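Local structure of packaging enzyme P4 (4BLP) at residues R142-S146 against G147-V151; S160-L163 against N164-P168; P113-N117 against V118-T122. The protein hydrolyses nucleoside triphosphates and, as a viral relative of RecA helicases, probably drives RNA into the capsid of a double-stranded RNA bacteriophage. All blocks are in the same frame, centred on the assembly; numbering follows the deposited sequence. Where two conformers were deposited one is given.

Interaction 1: residues R142-S146 against G147-V151; sequences RNHLS and GLHVV
His-144 and His-149 meet across a bend in one continuous piece of chain, where the short, weakly bonded strand 144-145 passes through Ser-146 into strand 147-152. The chain turns through Leu-145 and Ser-146 and enters the strand at Gly-147, whose positive phi and strongly negative psi suit glycine; beyond it the backbone is regularly extended. CB of both histidines points into the angle between the two arms, and the rings close it.

His-144 has CG anti to its backbone N (chi1 -164°), which carries the ring toward the following strand. There His-144 NE2 lies 2.8 Å from His-149 ND1, a hydrogen bond with an angle of 153° in which either nitrogen could be the donor. The imidazoles meet edge to edge, neither over the face of the other: their centroids are 5.1 Å apart and their planes are inclined at 59°, with ND1 of His-149 lying in the plane of the His-144 ring. The other nitrogen of His-144, ND1, donates to the carbonyl O of Leu-145 at 2.8 Å, in the carbonyl plane and on a lone pair. Bonds at both nitrogens thus fix the rotation of this buried ring.

The chain of polar groups runs on through NE2 of His-149 to the hydroxyl of Thr-281, while Trp-139 stacks edge-to-face with the His-149 ring. Strand 147-152 lies in the mixed sheet of the RecA-like core, parallel to its neighbours 252-257 and 279-284, whereas strand 144-145 pairs antiparallel with strand 136-137 and Leu-145 packs against Gly-178 of a neighbouring subunit.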
loop_
_atom_site.group_PDB
_atom_site.type_symbol
_atom_site.label_atom_id
_atom_site.label_comp_id
_atom_site.label_asym_id
_atom_site.label_seq_id
_atom_site.Cartn_x
_atom_site.Cartn_y
_atom_site.Cartn_z
ATOM N N ARG D 142 -36.774 20.439 -21.103
ATOM C CA ARG D 142 -38.017 19.730 -20.815
ATOM C C ARG D 142 -37.899 18.214 -20.832
ATOM O O ARG D 142 -38.734 17.542 -20.224
ATOM C CB ARG D 142 -39.102 20.148 -21.833
ATOM C CG ARG D 142 -39.568 21.583 -21.618
ATOM C CD ARG D 142 -40.690 21.949 -22.547
ATOM N NE ARG D 142 -41.048 23.350 -22.365
ATOM C CZ ARG D 142 -41.808 24.039 -23.203
ATOM N NH1 ARG D 142 -42.300 23.460 -24.292
ATOM N NH2 ARG D 142 -42.083 25.312 -22.962
ATOM N N ASN D 143 -36.873 17.669 -21.514
ATOM C CA ASN D 143 -36.766 16.232 -21.727
ATOM C C ASN D 143 -35.390 15.688 -21.365
ATOM O O ASN D 143 -34.813 14.902 -22.113
ATOM C CB ASN D 143 -37.088 15.934 -23.203
ATOM C CG ASN D 143 -36.156 16.617 -24.190
ATOM O OD1 ASN D 143 -35.461 17.602 -23.871
ATOM N ND2 ASN D 143 -36.077 16.049 -25.376
ATOM N N HIS D 144 -34.928 16.023 -20.154
ATOM C CA HIS D 144 -33.650 15.508 -19.631
ATOM C C HIS D 144 -33.789 13.993 -19.467
ATOM O O HIS D 144 -34.811 13.542 -18.928
ATOM C CB HIS D 144 -33.363 16.203 -18.285
ATOM C CG HIS D 144 -31.950 16.107 -17.779
ATOM N ND1 HIS D 144 -31.325 14.880 -17.596
ATOM C CD2 HIS D 144 -31.105 17.094 -17.402
ATOM C CE1 HIS D 144 -30.113 15.155 -17.113
ATOM N NE2 HIS D 144 -29.923 16.475 -16.996
ATOM N N LEU D 145 -32.804 13.185 -19.933
ATOM C CA LEU D 145 -32.940 11.736 -19.681
ATOM C C LEU D 145 -32.846 11.438 -18.187
ATOM O O LEU D 145 -32.246 12.212 -17.423
ATOM C CB LEU D 145 -31.818 10.944 -20.393
ATOM C CG LEU D 145 -31.958 10.839 -21.933
ATOM C CD1 LEU D 145 -30.753 10.073 -22.502
ATOM C CD2 LEU D 145 -33.277 10.150 -22.344
ATOM N N SER D 146 -33.407 10.287 -17.775
ATOM C CA SER D 146 -33.223 9.814 -16.417
ATOM C C SER D 146 -31.723 9.540 -16.217
ATOM O O SER D 146 -31.020 9.158 -17.162
ATOM C CB SER D 146 -34.025 8.539 -16.183
ATOM O OG SER D 146 -35.412 8.783 -16.308
ATOM N N GLY D 147 -31.265 9.756 -15.002
ATOM C CA GLY D 147 -29.854 9.601 -14.660
ATOM C C GLY D 147 -29.493 10.565 -13.553
ATOM O O GLY D 147 -30.319 10.901 -12.705
ATOM N N LEU D 148 -28.242 11.021 -13.579
ATOM C CA LEU D 148 -27.695 11.950 -12.614
ATOM C C LEU D 148 -27.264 13.188 -13.336
ATOM O O LEU D 148 -26.625 13.079 -14.392
ATOM C CB LEU D 148 -26.486 11.247 -11.940
ATOM C CG LEU D 148 -25.644 12.060 -10.961
ATOM C CD1 LEU D 148 -26.494 12.506 -9.718
ATOM C CD2 LEU D 148 -24.421 11.233 -10.490
ATOM N N HIS D 149 -27.600 14.365 -12.775
ATOM C CA HIS D 149 -27.143 15.663 -13.299
ATOM C C HIS D 149 -26.209 16.232 -12.252
ATOM O O HIS D 149 -26.635 16.426 -11.121
ATOM C CB HIS D 149 -28.318 16.636 -13.553
ATOM C CG HIS D 149 -27.880 17.906 -14.215
ATOM N ND1 HIS D 149 -28.132 18.135 -15.556
ATOM C CD2 HIS D 149 -27.173 18.952 -13.716
ATOM C CE1 HIS D 149 -27.610 19.328 -15.822
ATOM N NE2 HIS D 149 -27.010 19.855 -14.755
ATOM N N VAL D 150 -24.962 16.493 -12.586
ATOM C CA VAL D 150 -24.076 17.034 -11.554
ATOM C C VAL D 150 -23.829 18.517 -11.790
ATOM O O VAL D 150 -23.718 18.967 -12.940
ATOM C CB VAL D 150 -22.739 16.251 -11.434
ATOM C CG1 VAL D 150 -23.001 14.796 -11.029
ATOM C CG2 VAL D 150 -21.952 16.318 -12.731
ATOM N N VAL D 151 -23.712 19.267 -10.701
ATOM C CA VAL D 151 -23.425 20.698 -10.719
ATOM C C VAL D 151 -22.033 20.823 -10.161
ATOM O O VAL D 151 -21.817 20.500 -9.006
ATOM C CB VAL D 151 -24.488 21.496 -9.907
ATOM C CG1 VAL D 151 -24.137 23.003 -9.856
ATOM C CG2 VAL D 151 -25.881 21.264 -10.507
#

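Interaction 2: residues S160-L163 against N164-P168; sequences SKWL and NAQTP
Gln-166 folds back over the indole of Trp-162, its amide stacked on one face of the ring with the two planes only 13° apart. Gln-166 NE2 sits 3.2 Å above the plane of the Trp-162 ring, displaced toward the rim, over the side near NE1 and CE2. Farther along, Gln-166 CG stands almost directly above the centre of the six-membered ring at 3.7 Å, a CH-pi contact. Gln-166 NE2 also donates to Trp-162 O at 3.1 Å, with the acceptor in the amide plane and an N-H...O angle of 160°. A bend in the Gln-166 chain at chi2 (-48°) allows one side chain to do both, and OE1, bound by Gln-140, steadies the far side of the amide.

Behind this stacked pair lies the end of helix 159-164. Asn-164 N and Ala-165 N keep the i to i-4 pattern, to Ser-160 O (2.9 Å from Asn-164 N) and Lys-161 O, whereas Gln-166 N reaches back three residues to Leu-163 O, also at 2.9 Å, as the chain enters a type I turn from Asn-164 to Thr-167. Pro-168 CD then rests 3.3 Å from Leu-163 O.

Ser-160 belongs to a probable Walker A motif, so the Trp-162/Gln-166 contact lies in the helix that follows the P-loop and the turn after it. The Trp-162 and Leu-163 side chains pack on Val-151 of strand 147-152; Leu-163 also meets strands 210-213 and 252-257, and Trp-139 lies against both Trp-162 and Gln-166.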
loop_
_atom_site.group_PDB
_atom_site.type_symbol
_atom_site.label_atom_id
_atom_site.label_comp_id
_atom_site.label_asym_id
_atom_site.label_seq_id
_atom_site.Cartn_x
_atom_site.Cartn_y
_atom_site.Cartn_z
ATOM N N SER D 160 -24.465 25.927 -4.364
ATOM C CA SER D 160 -25.674 25.951 -3.525
ATOM C C SER D 160 -26.596 27.094 -3.885
ATOM O O SER D 160 -27.814 26.895 -3.928
ATOM C CB SER D 160 -25.303 26.062 -2.044
ATOM O OG SER D 160 -24.604 24.897 -1.662
ATOM N N LYS D 161 -26.035 28.295 -4.125
ATOM C CA LYS D 161 -26.797 29.490 -4.461
ATOM C C LYS D 161 -27.480 29.314 -5.809
ATOM O O LYS D 161 -28.655 29.666 -5.951
ATOM C CB LYS D 161 -25.887 30.732 -4.470
ATOM C CG LYS D 161 -26.643 32.041 -4.596
ATOM C CD LYS D 161 -25.725 33.255 -4.506
ATOM C CE LYS D 161 -26.422 34.515 -4.962
ATOM N NZ LYS D 161 -25.460 35.624 -5.196
ATOM N N TRP D 162 -26.741 28.803 -6.819
ATOM C CA TRP D 162 -27.340 28.587 -8.137
ATOM C C TRP D 162 -28.454 27.517 -8.024
ATOM O O TRP D 162 -29.520 27.693 -8.602
ATOM C CB TRP D 162 -26.284 28.154 -9.161
ATOM C CG TRP D 162 -26.889 27.928 -10.519
ATOM C CD1 TRP D 162 -27.228 28.886 -11.431
ATOM C CD2 TRP D 162 -27.307 26.668 -11.081
ATOM N NE1 TRP D 162 -27.811 28.304 -12.538
ATOM C CE2 TRP D 162 -27.858 26.940 -12.358
ATOM C CE3 TRP D 162 -27.235 25.325 -10.648
ATOM C CZ2 TRP D 162 -28.377 25.927 -13.187
ATOM C CZ3 TRP D 162 -27.729 24.323 -11.481
ATOM C CH2 TRP D 162 -28.288 24.624 -12.730
ATOM N N LEU D 163 -28.200 26.438 -7.277
ATOM C CA LEU D 163 -29.177 25.344 -7.100
ATOM C C LEU D 163 -30.457 25.842 -6.457
ATOM O O LEU D 163 -31.538 25.540 -6.953
ATOM C CB LEU D 163 -28.583 24.172 -6.291
ATOM C CG LEU D 163 -27.701 23.225 -7.111
ATOM C CD1 LEU D 163 -26.842 22.343 -6.202
ATOM C CD2 LEU D 163 -28.521 22.351 -8.040
ATOM N N ASN D 164 -30.338 26.670 -5.404
ATOM C CA ASN D 164 -31.494 27.226 -4.701
ATOM C C ASN D 164 -32.315 28.110 -5.618
ATOM O O ASN D 164 -33.542 28.144 -5.496
ATOM C CB ASN D 164 -31.058 27.993 -3.454
ATOM C CG ASN D 164 -30.628 27.081 -2.333
ATOM O OD1 ASN D 164 -31.096 25.939 -2.218
ATOM N ND2 ASN D 164 -29.722 27.565 -1.484
ATOM N N ALA D 165 -31.650 28.775 -6.582
ATOM C CA ALA D 165 -32.298 29.639 -7.570
ATOM C C ALA D 165 -33.051 28.840 -8.634
ATOM O O ALA D 165 -33.845 29.422 -9.361
ATOM C CB ALA D 165 -31.268 30.554 -8.233
ATOM N N GLN D 166 -32.846 27.509 -8.708
ATOM C CA GLN D 166 -33.543 26.633 -9.635
ATOM C C GLN D 166 -34.851 26.133 -9.007
ATOM O O GLN D 166 -35.543 25.302 -9.591
ATOM C CB GLN D 166 -32.671 25.443 -10.076
ATOM C CG GLN D 166 -31.309 25.830 -10.657
ATOM C CD GLN D 166 -31.415 26.917 -11.688
ATOM O OE1 GLN D 166 -32.052 26.760 -12.730
ATOM N NE2 GLN D 166 -30.844 28.080 -11.386
ATOM N N THR D 167 -35.143 26.620 -7.808
ATOM C CA THR D 167 -36.313 26.340 -6.966
ATOM C C THR D 167 -36.612 24.815 -6.939
ATOM O O THR D 167 -37.644 24.348 -7.438
ATOM C CB THR D 167 -37.515 27.224 -7.362
ATOM O OG1 THR D 167 -37.960 26.868 -8.673
ATOM C CG2 THR D 167 -37.173 28.702 -7.312
ATOM N N PRO D 168 -35.676 24.004 -6.385
ATOM C CA PRO D 168 -35.966 22.566 -6.247
ATOM C C PRO D 168 -37.062 22.355 -5.207
ATOM O O PRO D 168 -37.351 23.263 -4.441
ATOM C CB PRO D 168 -34.633 21.993 -5.744
ATOM C CG PRO D 168 -34.021 23.121 -4.966
ATOM C CD PRO D 168 -34.408 24.365 -5.706
#

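Interaction 3: residues P113-N117 against V118-T122; sequences PQQNN and VLRAT
The guanidinium group of Arg-120 meets Gln-115 and Asn-117 along its edge, where OE1 of the first and the backbone O of the second, together with Asn-116 O, lie near its plane. Arg-120 NH1 and NH2 grip Gln-115 OE1 end-on, at 3.0 and 2.9 Å, two bonds to a single atom. NH1 comes in the plane of the amide carbonyl, on a lone pair, whereas NH2 is tilted out of it; amide and guanidinium planes stand 40° apart. Arg-120 NH1 also donates to Asn-117 O at 3.0 Å. Asn-117 O accepts from Arg-120 N at 3.1 Å as well, the two donors arriving from opposite faces of its carbonyl plane.

The backbone bond closes a type I turn from Asn-117 to Arg-120, the middle one of three overlapping beta turns. A type II turn from Gln-115 to Val-118 precedes it, with Asn-117 at positive phi, and a type I turn from Leu-119 to Thr-122 follows. Arg-120 CG stands between the backbone N and the carbonyl carbon (chi1 66°), which lays the side chain, extended as far as NE, back along the preceding turn.

On the apolar side of the turns, Val-118 CG1 meets Pro-113 CG at 3.9 Å and Val-118 CG2 meets Gln-115 CB at 3.8 Å, with Pro-74 of strand 73-78 alongside. Gln-115 NE2 donates to the backbone oxygens of Gly-57 and Ser-43, and Arg-120 NE to Val-39 O of a neighbouring subunit.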
loop_
_atom_site.group_PDB
_atom_site.type_symbol
_atom_site.label_atom_id
_atom_site.label_comp_id
_atom_site.label_asym_id
_atom_site.label_seq_id
_atom_site.Cartn_x
_atom_site.Cartn_y
_atom_site.Cartn_z
ATOM N N PRO D 113 -24.812 -4.954 0.973
ATOM C CA PRO D 113 -25.077 -6.396 1.212
ATOM C C PRO D 113 -23.926 -6.934 2.047
ATOM O O PRO D 113 -22.750 -6.591 1.797
ATOM C CB PRO D 113 -25.136 -7.007 -0.192
ATOM C CG PRO D 113 -24.201 -6.096 -1.029
ATOM C CD PRO D 113 -24.446 -4.689 -0.436
ATOM N N GLN D 114 -24.264 -7.760 3.060
ATOM C CA GLN D 114 -23.236 -8.153 4.028
ATOM C C GLN D 114 -22.590 -9.520 3.795
ATOM O O GLN D 114 -21.726 -9.940 4.586
ATOM C CB GLN D 114 -23.802 -8.045 5.450
ATOM C CG GLN D 114 -24.085 -6.549 5.855
ATOM C CD GLN D 114 -22.878 -5.621 5.718
ATOM O OE1 GLN D 114 -21.720 -6.015 5.893
ATOM N NE2 GLN D 114 -23.107 -4.363 5.440
ATOM N N GLN D 115 -22.884 -10.138 2.636
ATOM C CA GLN D 115 -22.159 -11.346 2.239
ATOM C C GLN D 115 -20.661 -11.016 2.165
ATOM O O GLN D 115 -20.270 -10.003 1.545
ATOM C CB GLN D 115 -22.655 -11.770 0.833
ATOM C CG GLN D 115 -21.719 -12.742 0.072
ATOM C CD GLN D 115 -21.634 -14.174 0.556
ATOM O OE1 GLN D 115 -20.813 -14.925 0.037
ATOM N NE2 GLN D 115 -22.452 -14.610 1.540
ATOM N N ASN D 116 -19.830 -11.869 2.730
ATOM C CA ASN D 116 -18.373 -11.656 2.616
ATOM C C ASN D 116 -17.938 -11.680 1.135
ATOM O O ASN D 116 -18.415 -12.533 0.374
ATOM C CB ASN D 116 -17.633 -12.776 3.374
ATOM C CG ASN D 116 -16.139 -12.630 3.355
ATOM O OD1 ASN D 116 -15.595 -11.604 3.762
ATOM N ND2 ASN D 116 -15.461 -13.622 2.803
ATOM N N ASN D 117 -17.042 -10.722 0.712
ATOM C CA ASN D 117 -16.527 -10.731 -0.682
ATOM C C ASN D 117 -17.663 -10.835 -1.691
ATOM O O ASN D 117 -17.593 -11.606 -2.666
ATOM C CB ASN D 117 -15.596 -11.936 -0.861
ATOM C CG ASN D 117 -14.320 -11.815 -0.089
ATOM O OD1 ASN D 117 -13.918 -10.715 0.292
ATOM N ND2 ASN D 117 -13.641 -12.940 0.101
ATOM N N VAL D 118 -18.723 -10.047 -1.483
ATOM C CA VAL D 118 -19.930 -10.118 -2.313
ATOM C C VAL D 118 -19.685 -9.773 -3.804
ATOM O O VAL D 118 -20.427 -10.256 -4.652
ATOM C CB VAL D 118 -21.044 -9.232 -1.697
ATOM C CG1 VAL D 118 -20.723 -7.740 -1.853
ATOM C CG2 VAL D 118 -22.411 -9.576 -2.291
ATOM N N LEU D 119 -18.671 -8.970 -4.119
ATOM C CA LEU D 119 -18.451 -8.627 -5.535
ATOM C C LEU D 119 -17.568 -9.637 -6.308
ATOM O O LEU D 119 -17.249 -9.402 -7.489
ATOM C CB LEU D 119 -17.758 -7.235 -5.611
ATOM C CG LEU D 119 -18.623 -6.066 -5.089
ATOM C CD1 LEU D 119 -17.801 -4.761 -5.069
ATOM C CD2 LEU D 119 -19.873 -5.875 -5.964
ATOM N N ARG D 120 -17.203 -10.760 -5.671
ATOM C CA ARG D 120 -16.228 -11.713 -6.237
ATOM C C ARG D 120 -16.631 -12.327 -7.602
ATOM O O ARG D 120 -15.747 -12.754 -8.365
ATOM C CB ARG D 120 -15.959 -12.847 -5.230
ATOM C CG ARG D 120 -17.197 -13.737 -4.966
ATOM C CD ARG D 120 -16.803 -14.768 -3.916
ATOM N NE ARG D 120 -17.886 -15.676 -3.558
ATOM C CZ ARG D 120 -18.756 -15.420 -2.582
ATOM N NH1 ARG D 120 -18.699 -14.267 -1.915
ATOM N NH2 ARG D 120 -19.675 -16.319 -2.252
ATOM N N ALA D 121 -17.934 -12.399 -7.902
ATOM C CA ALA D 121 -18.369 -13.036 -9.157
ATOM C C ALA D 121 -18.627 -11.988 -10.252
ATOM O O ALA D 121 -18.966 -12.361 -11.365
ATOM C CB ALA D 121 -19.644 -13.834 -8.920
ATOM N N THR D 122 -18.493 -10.702 -9.910
ATOM C CA THR D 122 -18.782 -9.572 -10.813
ATOM C C THR D 122 -17.644 -8.576 -10.789
ATOM O O THR D 122 -17.806 -7.455 -10.277
ATOM C CB THR D 122 -20.098 -8.868 -10.354
ATOM O OG1 THR D 122 -19.969 -8.491 -8.976
ATOM C CG2 THR D 122 -21.347 -9.745 -10.570
#

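Overall arrangement
From the N terminus, interaction 3 comes first, in the loop between strands 110-111 and 136-137, where it folds a run of turns against strands 65-70 and 73-78 and a neighbouring subunit. Interaction 1 follows at the bend into strand 147-152, and interaction 2 at the end of helix 159-164. Each closes a local turn before the next begins, so none nest or cross. Interactions 1 and 2 are joined by the strand-loop-helix that carries the probable P-loop, and they touch where Val-151 CG2 packs 3.7 Å from Trp-162 CZ3. Interaction 3 lies across the chain's centre from both, its centre about 30 Å from that of interaction 1.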